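Post-proline cleaving enzyme (Rickettsia typhi, PDB 4HVT) is probably a serine endopeptidase of the prolyl oligopeptidase family that cleaves oligopeptides on the carboxyl side of proline. Local coordinates at residues P591-G602 / Q650-F660. Sequence-based numbering, arbitrary orientation.
Sequences PILDMIRYKEFG and QRVHPWHGRIF. With EDO (1,2-ethanediol), chain E.
Asp594 and His656 meet where the loop after strand 585-589 passes the first turn of helix 655-664, an example of a buried imidazole joining loop to helix. Asp594 N donates to His656 ND1 at 3.0 Å, in the ring plane. At the other end of the ring, NE2 meets a water 2.8 Å away that also bonds Tyr598 O. Ile592 CA lies over one face in a CH-pi contact, while CD1 of Trp655 covers the opposite face. The Trp655 indole is held in turn: NE1 donates to Asp594 OD2 over 2.9 Å, on the anti side of the carboxylate, and Phe601 forms an offset stack on its five-membered ring, the planes only 6° apart. His653 presents a ring face to the edge of Phe601; chi1 of -166° swings this imidazole beside its own carbonyl carbon, with Phe601 CD1 over the face, and its ND1 caps Trp655 N.

Packing is looser toward Arg597, salt-bridged to exposed Glu600 and to Glu28, which approaches the indole obliquely, NH1 3.7 Å from Trp655 CZ2. At partly exposed Gly602, the backbone N donates to a 1,2-ethanediol, probably a crystallisation additive. Accepting from Asp594 N is consistent with a neutral His656 protonated on NE2.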
ATOM      1  N   PRO A 591      12.406   7.463   2.153  1.00 12.14           N
ATOM      2  CA  PRO A 591      13.075   6.243   2.529  1.00 11.80           C
ATOM      3  C   PRO A 591      13.087   5.996   4.019  1.00 11.49           C
ATOM      4  O   PRO A 591      12.929   6.914   4.804  1.00 11.40           O
ATOM      5  CB  PRO A 591      14.535   6.483   2.131  1.00 12.40           C
ATOM      6  CG  PRO A 591      14.704   7.967   2.223  1.00 12.97           C
ATOM      7  CD  PRO A 591      13.375   8.523   1.794  1.00 12.72           C
ATOM      8  N   ILE A 592      13.240   4.725   4.368  1.00 11.51           N
ATOM      9  CA  ILE A 592      13.852   4.335   5.653  1.00 11.83           C
ATOM     10  C   ILE A 592      15.298   4.031   5.244  1.00 12.48           C
ATOM     11  O   ILE A 592      15.538   3.363   4.226  1.00 12.79           O
ATOM     12  CB  ILE A 592      13.135   3.147   6.357  1.00 11.38           C
ATOM     13  CG1 ILE A 592      13.727   2.968   7.741  1.00 11.63           C
ATOM     14  CG2 ILE A 592      13.141   1.858   5.549  1.00 11.42           C
ATOM     15  CD1 ILE A 592      12.993   1.887   8.552  1.00 11.17           C
ATOM     16  N   LEU A 593      16.257   4.536   5.996  1.00 13.17           N
ATOM     17  CA  LEU A 593      17.628   4.254   5.611  1.00 13.78           C
ATOM     18  C   LEU A 593      18.651   4.321   6.726  1.00 13.91           C
ATOM     19  O   LEU A 593      19.671   3.673   6.632  1.00 13.65           O
ATOM     20  CB  LEU A 593      18.061   5.108   4.431  1.00 15.27           C
ATOM     21  CG  LEU A 593      18.527   6.526   4.388  1.00 16.27           C
ATOM     22  CD1 LEU A 593      19.852   6.809   5.085  1.00 17.26           C
ATOM     23  CD2 LEU A 593      18.622   6.906   2.885  1.00 16.44           C
ATOM     24  N   ASP A 594      18.353   5.102   7.758  1.00 13.35           N
ATOM     25  CA  ASP A 594      19.210   5.091   8.981  1.00 13.84           C
ATOM     26  C   ASP A 594      18.883   3.861   9.838  1.00 13.56           C
ATOM     27  O   ASP A 594      18.067   3.919  10.745  1.00 13.18           O
ATOM     28  CB  ASP A 594      19.077   6.371   9.772  1.00 14.10           C
ATOM     29  CG  ASP A 594      20.071   6.441  10.953  1.00 14.75           C
ATOM     30  OD1 ASP A 594      20.672   5.397  11.310  1.00 14.47           O
ATOM     31  OD2 ASP A 594      20.236   7.555  11.512  1.00 15.72           O
ATOM     32  N   MET A 595      19.489   2.738   9.496  1.00 13.66           N
ATOM     33  CA  MET A 595      19.114   1.460  10.086  1.00 13.37           C
ATOM     34  C   MET A 595      19.707   1.259  11.503  1.00 13.81           C
ATOM     35  O   MET A 595      19.309   0.328  12.216  1.00 13.44           O
ATOM     36  CB  MET A 595      19.433   0.324   9.112  1.00 13.32           C
ATOM     37  CG  MET A 595      18.789   0.525   7.719  1.00 13.11           C
ATOM     38  SD  MET A 595      17.068   1.041   7.785  1.00 12.93           S
ATOM     39  CE  MET A 595      16.258  -0.389   8.462  1.00 12.58           C
ATOM     40  N   ILE A 596      20.638   2.129  11.934  1.00 14.41           N
ATOM     41  CA  ILE A 596      21.058   2.108  13.335  0.50 14.68           C
ATOM     42  C   ILE A 596      20.008   2.763  14.260  1.00 14.43           C
ATOM     43  O   ILE A 596      19.732   2.255  15.372  1.00 14.30           O
ATOM     44  CB  ILE A 596      22.451   2.739  13.529  0.50 15.35           C
ATOM     45  CG1 ILE A 596      23.475   2.069  12.603  0.50 15.57           C
ATOM     46  CG2 ILE A 596      22.882   2.575  14.975  0.50 15.62           C
ATOM     47  CD1 ILE A 596      24.932   2.365  12.974  0.50 16.27           C
ATOM     48  N   ARG A 597      19.431   3.883  13.802  1.00 14.59           N
ATOM     49  CA  ARG A 597      18.582   4.740  14.629  1.00 14.56           C
ATOM     50  C   ARG A 597      17.102   4.677  14.265  1.00 13.53           C
ATOM     51  O   ARG A 597      16.320   5.420  14.829  1.00 12.77           O
ATOM     52  CB  ARG A 597      19.047   6.210  14.509  1.00 15.62           C
ATOM     53  CG  ARG A 597      20.493   6.388  14.983  1.00 16.97           C
ATOM     54  CD  ARG A 597      20.879   7.848  15.232  1.00 18.52           C
ATOM     55  NE  ARG A 597      20.005   8.562  16.119  1.00 19.11           N
ATOM     56  CZ  ARG A 597      19.823   9.887  16.152  1.00 20.19           C
ATOM     57  NH1 ARG A 597      20.506  10.690  15.372  1.00 21.01           N
ATOM     58  NH2 ARG A 597      18.961  10.408  17.012  1.00 20.64           N
ATOM     59  N   TYR A 598      16.731   3.766  13.380  1.00 13.18           N
ATOM     60  CA  TYR A 598      15.343   3.759  12.835  1.00 12.57           C
ATOM     61  C   TYR A 598      14.273   3.677  13.909  1.00 12.64           C
ATOM     62  O   TYR A 598      13.191   4.233  13.730  1.00 12.31           O
ATOM     63  CB  TYR A 598      15.083   2.711  11.724  1.00 12.15           C
ATOM     64  CG  TYR A 598      14.949   1.300  12.194  1.00 11.79           C
ATOM     65  CD1 TYR A 598      13.716   0.790  12.550  1.00 11.39           C
ATOM     66  CD2 TYR A 598      16.051   0.473  12.242  1.00 11.90           C
ATOM     67  CE1 TYR A 598      13.588  -0.499  12.980  1.00 11.33           C
ATOM     68  CE2 TYR A 598      15.949  -0.830  12.649  1.00 12.05           C
ATOM     69  CZ  TYR A 598      14.687  -1.329  13.007  1.00 11.60           C
ATOM     70  OH  TYR A 598      14.507  -2.617  13.425  1.00 11.91           O
ATOM     71  N   LYS A 599      14.573   3.030  15.047  1.00 13.18           N
ATOM     72  CA  LYS A 599      13.546   2.899  16.080  1.00 13.60           C
ATOM     73  C   LYS A 599      13.163   4.247  16.707  1.00 14.27           C
ATOM     74  O   LYS A 599      12.094   4.348  17.310  1.00 14.07           O
ATOM     75  CB  LYS A 599      13.954   1.948  17.225  1.00 13.88           C
ATOM     76  CG  LYS A 599      14.214   0.506  16.797  1.00 14.11           C
ATOM     77  CD  LYS A 599      14.535  -0.470  17.929  1.00 14.35           C
ATOM     78  CE  LYS A 599      15.682  -0.063  18.881  1.00 15.56           C
ATOM     79  NZ  LYS A 599      15.865  -1.058  19.991  1.00 15.90           N
ATOM     80  N   GLU A 600      14.054   5.231  16.622  1.00 14.57           N
ATOM     81  CA  GLU A 600      13.843   6.530  17.236  1.00 15.52           C
ATOM     82  C   GLU A 600      12.921   7.446  16.458  1.00 15.40           C
ATOM     83  O   GLU A 600      12.602   8.495  16.952  1.00 16.55           O
ATOM     84  CB  GLU A 600      15.194   7.231  17.416  1.00 17.43           C
ATOM     85  CG  GLU A 600      16.160   6.502  18.318  1.00 18.69           C
ATOM     86  CD  GLU A 600      17.494   7.238  18.326  1.00 20.69           C
ATOM     87  OE1 GLU A 600      17.500   8.424  18.754  1.00 23.61           O
ATOM     88  OE2 GLU A 600      18.533   6.648  17.926  1.00 21.26           O
ATOM     89  N   PHE A 601      12.511   7.064  15.245  1.00 14.33           N
ATOM     90  CA  PHE A 601      11.845   7.988  14.327  1.00 14.04           C
ATOM     91  C   PHE A 601      10.537   7.391  13.823  1.00 13.43           C
ATOM     92  O   PHE A 601      10.500   6.210  13.417  1.00 13.04           O
ATOM     93  CB  PHE A 601      12.745   8.312  13.131  1.00 14.19           C
ATOM     94  CG  PHE A 601      13.973   9.096  13.527  1.00 14.73           C
ATOM     95  CD1 PHE A 601      13.891  10.468  13.731  1.00 15.21           C
ATOM     96  CD2 PHE A 601      15.175   8.468  13.725  1.00 15.03           C
ATOM     97  CE1 PHE A 601      15.011  11.185  14.121  1.00 15.84           C
ATOM     98  CE2 PHE A 601      16.296   9.163  14.178  1.00 15.68           C
ATOM     99  CZ  PHE A 601      16.224  10.534  14.340  1.00 15.98           C
ATOM    100  N   GLY A 602       9.462   8.192  13.835  1.00 13.12           N
ATOM    101  CA  GLY A 602       8.183   7.726  13.274  1.00 12.40           C
ATOM    102  C   GLY A 602       7.698   6.434  13.931  1.00 12.11           C
ATOM    103  O   GLY A 602       7.859   6.290  15.159  1.00 12.92           O
ATOM    104  N   GLN A 650       4.759  10.661   8.817  1.00 13.09           N
ATOM    105  CA  GLN A 650       4.715  10.061  10.129  1.00 13.33           C
ATOM    106  C   GLN A 650       5.040   8.557  10.153  1.00 13.17           C
ATOM    107  O   GLN A 650       5.039   7.939  11.250  1.00 13.59           O
ATOM    108  CB  GLN A 650       3.315  10.275  10.722  1.00 13.10           C
ATOM    109  CG  GLN A 650       2.976  11.765  10.766  1.00 13.66           C
ATOM    110  CD  GLN A 650       1.611  12.029  11.377  1.00 14.00           C
ATOM    111  OE1 GLN A 650       0.661  11.350  11.043  1.00 12.98           O
ATOM    112  NE2 GLN A 650       1.534  13.016  12.318  1.00 14.61           N
ATOM    113  N   ARG A 651       5.243   7.946   9.000  1.00 12.75           N
ATOM    114  CA  ARG A 651       5.548   6.520   8.925  1.00 12.32           C
ATOM    115  C   ARG A 651       7.044   6.362   9.273  1.00 12.70           C
ATOM    116  O   ARG A 651       7.382   5.817  10.302  1.00 12.86           O
ATOM    117  CB  ARG A 651       5.228   5.978   7.529  1.00 12.41           C
ATOM    118  CG  ARG A 651       5.155   4.465   7.399  1.00 12.40           C
ATOM    119  CD  ARG A 651       3.889   3.863   8.051  1.00 12.45           C
ATOM    120  NE  ARG A 651       2.776   4.604   7.506  1.00 12.50           N
ATOM    121  CZ  ARG A 651       2.302   4.453   6.280  1.00 13.17           C
ATOM    122  NH1 ARG A 651       2.736   3.446   5.498  1.00 13.76           N
ATOM    123  NH2 ARG A 651       1.429   5.339   5.786  1.00 13.17           N
ATOM    124  N   VAL A 652       7.941   6.863   8.420  1.00 13.07           N
ATOM    125  CA  VAL A 652       9.358   6.684   8.630  1.00 13.29           C
ATOM    126  C   VAL A 652      10.046   7.920   9.225  1.00 13.52           C
ATOM    127  O   VAL A 652      11.093   7.763   9.840  1.00 13.64           O
ATOM    128  CB  VAL A 652      10.108   6.271   7.330  1.00 14.03           C
ATOM    129  CG1 VAL A 652       9.615   4.943   6.794  1.00 14.15           C
ATOM    130  CG2 VAL A 652       9.923   7.311   6.254  1.00 14.55           C
ATOM    131  N   HIS A 653       9.479   9.115   9.030  1.00 13.33           N
ATOM    132  CA  HIS A 653      10.032  10.400   9.465  1.00 13.97           C
ATOM    133  C   HIS A 653      10.979  10.955   8.377  1.00 13.88           C
ATOM    134  O   HIS A 653      11.733  10.224   7.787  1.00 13.57           O
ATOM    135  CB  HIS A 653      10.743  10.286  10.809  1.00 14.53           C
ATOM    136  CG  HIS A 653      11.033  11.606  11.476  1.00 15.43           C
ATOM    137  ND1 HIS A 653      12.020  12.473  11.067  1.00 15.92           N
ATOM    138  CD2 HIS A 653      10.505  12.159  12.593  1.00 15.85           C
ATOM    139  CE1 HIS A 653      12.045  13.531  11.853  1.00 16.84           C
ATOM    140  NE2 HIS A 653      11.150  13.344  12.813  1.00 16.72           N
ATOM    141  N   PRO A 654      10.924  12.248   8.123  1.00 14.30           N
ATOM    142  CA  PRO A 654      11.890  12.780   7.114  1.00 14.84           C
ATOM    143  C   PRO A 654      13.381  12.746   7.439  1.00 15.24           C
ATOM    144  O   PRO A 654      14.186  13.013   6.549  1.00 15.44           O
ATOM    145  CB  PRO A 654      11.474  14.244   6.972  1.00 15.36           C
ATOM    146  CG  PRO A 654      10.769  14.611   8.240  1.00 15.40           C
ATOM    147  CD  PRO A 654      10.074  13.323   8.665  1.00 14.69           C
ATOM    148  N   TRP A 655      13.744  12.445   8.697  1.00 14.97           N
ATOM    149  CA  TRP A 655      15.128  12.306   9.111  1.00 15.39           C
ATOM    150  C   TRP A 655      15.934  11.472   8.105  1.00 14.97           C
ATOM    151  O   TRP A 655      17.009  11.828   7.710  1.00 14.89           O
ATOM    152  CB  TRP A 655      15.214  11.613  10.461  1.00 15.50           C
ATOM    153  CG  TRP A 655      16.580  11.052  10.797  1.00 15.88           C
ATOM    154  CD1 TRP A 655      16.951   9.755  10.836  1.00 15.97           C
ATOM    155  CD2 TRP A 655      17.752  11.804  11.123  1.00 17.18           C
ATOM    156  NE1 TRP A 655      18.254   9.620  11.180  1.00 17.03           N
ATOM    157  CE2 TRP A 655      18.785  10.863  11.388  1.00 17.41           C
ATOM    158  CE3 TRP A 655      18.016  13.161  11.256  1.00 17.99           C
ATOM    159  CZ2 TRP A 655      20.066  11.239  11.753  1.00 18.31           C
ATOM    160  CZ3 TRP A 655      19.314  13.534  11.657  1.00 18.76           C
ATOM    161  CH2 TRP A 655      20.308  12.571  11.873  1.00 18.77           C
ATOM    162  N   HIS A 656      15.345  10.371   7.639  1.00 13.90           N
ATOM    163  CA  HIS A 656      16.111   9.454   6.784  1.00 13.84           C
ATOM    164  C   HIS A 656      16.584  10.097   5.497  1.00 14.28           C
ATOM    165  O   HIS A 656      17.741   9.941   5.106  1.00 14.72           O
ATOM    166  CB  HIS A 656      15.323   8.160   6.485  1.00 13.13           C
ATOM    167  CG  HIS A 656      14.939   7.404   7.710  1.00 12.71           C
ATOM    168  ND1 HIS A 656      15.798   6.531   8.336  1.00 12.94           N
ATOM    169  CD2 HIS A 656      13.782   7.365   8.424  1.00 12.61           C
ATOM    170  CE1 HIS A 656      15.191   5.991   9.385  1.00 12.51           C
ATOM    171  NE2 HIS A 656      13.983   6.512   9.474  1.00 12.21           N
ATOM    172  N   GLY A 657      15.692  10.820   4.852  1.00 14.43           N
ATOM    173  CA  GLY A 657      16.030  11.496   3.574  1.00 14.68           C
ATOM    174  C   GLY A 657      16.967  12.682   3.851  1.00 15.54           C
ATOM    175  O   GLY A 657      17.961  12.900   3.134  1.00 15.61           O
ATOM    176  N   ARG A 658      16.655  13.421   4.913  1.00 16.18           N
ATOM    177  CA  ARG A 658      17.419  14.594   5.273  1.00 17.18           C
ATOM    178  C   ARG A 658      18.860  14.224   5.575  1.00 17.64           C
ATOM    179  O   ARG A 658      19.783  14.840   5.026  1.00 17.86           O
ATOM    180  CB  ARG A 658      16.834  15.253   6.497  1.00 17.56           C
ATOM    181  CG  ARG A 658      15.643  16.102   6.220  1.00 17.94           C
ATOM    182  CD  ARG A 658      14.895  16.365   7.506  1.00 18.46           C
ATOM    183  NE  ARG A 658      13.770  17.261   7.345  1.00 18.73           N
ATOM    184  CZ  ARG A 658      13.046  17.734   8.361  1.00 19.01           C
ATOM    185  NH1 ARG A 658      13.355  17.448   9.630  1.00 19.68           N
ATOM    186  NH2 ARG A 658      12.025  18.540   8.100  1.00 19.34           N
ATOM    187  N   ILE A 659      19.083  13.242   6.452  1.00 17.25           N
ATOM    188  CA  ILE A 659      20.492  12.826   6.764  1.00 17.83           C
ATOM    189  C   ILE A 659      21.330  12.285   5.588  1.00 17.76           C
ATOM    190  O   ILE A 659      22.576  12.568   5.460  1.00 18.87           O
ATOM    191  CB  ILE A 659      20.554  11.889   8.021  1.00 17.56           C
ATOM    192  CG1 ILE A 659      21.983  11.753   8.525  1.00 18.43           C
ATOM    193  CG2 ILE A 659      19.996  10.458   7.810  1.00 16.88           C
ATOM    194  CD1 ILE A 659      22.553  13.037   9.049  1.00 19.21           C
ATOM    195  N   PHE A 660      20.654  11.528   4.694  1.00 17.36           N
ATOM    196  CA  PHE A 660      21.320  11.022   3.532  1.00 17.84           C
ATOM    197  C   PHE A 660      21.778  12.218   2.659  1.00 18.53           C
ATOM    198  O   PHE A 660      22.857  12.212   2.198  1.00 18.36           O
ATOM    199  CB  PHE A 660      20.391  10.137   2.782  1.00 17.20           C
ATOM    200  CG  PHE A 660      21.035   9.271   1.746  1.00 17.35           C
ATOM    201  CD1 PHE A 660      22.205   8.586   2.006  1.00 17.68           C
ATOM    202  CD2 PHE A 660      20.345   9.013   0.559  1.00 17.17           C
ATOM    203  CE1 PHE A 660      22.765   7.775   1.066  1.00 17.91           C
ATOM    204  CE2 PHE A 660      20.886   8.182  -0.370  1.00 17.36           C
ATOM    205  CZ  PHE A 660      22.101   7.538  -0.098  1.00 17.50           C
TER
HETATM  206  C1  EDO E 804       7.241  10.947  15.336  1.00 33.37           C
HETATM  207  O1  EDO E 804       6.950  11.057  13.937  1.00 34.01           O
HETATM  208  C2  EDO E 804       8.658  11.331  15.686  1.00 32.00           C
HETATM  209  O2  EDO E 804       9.606  10.266  15.559  1.00 30.67           O
HETATM  210  O   HOH W   1      12.324   9.738   4.986  1.00 13.08           O
HETATM  211  O   HOH W   2      12.205   5.173  11.238  1.00  9.60           O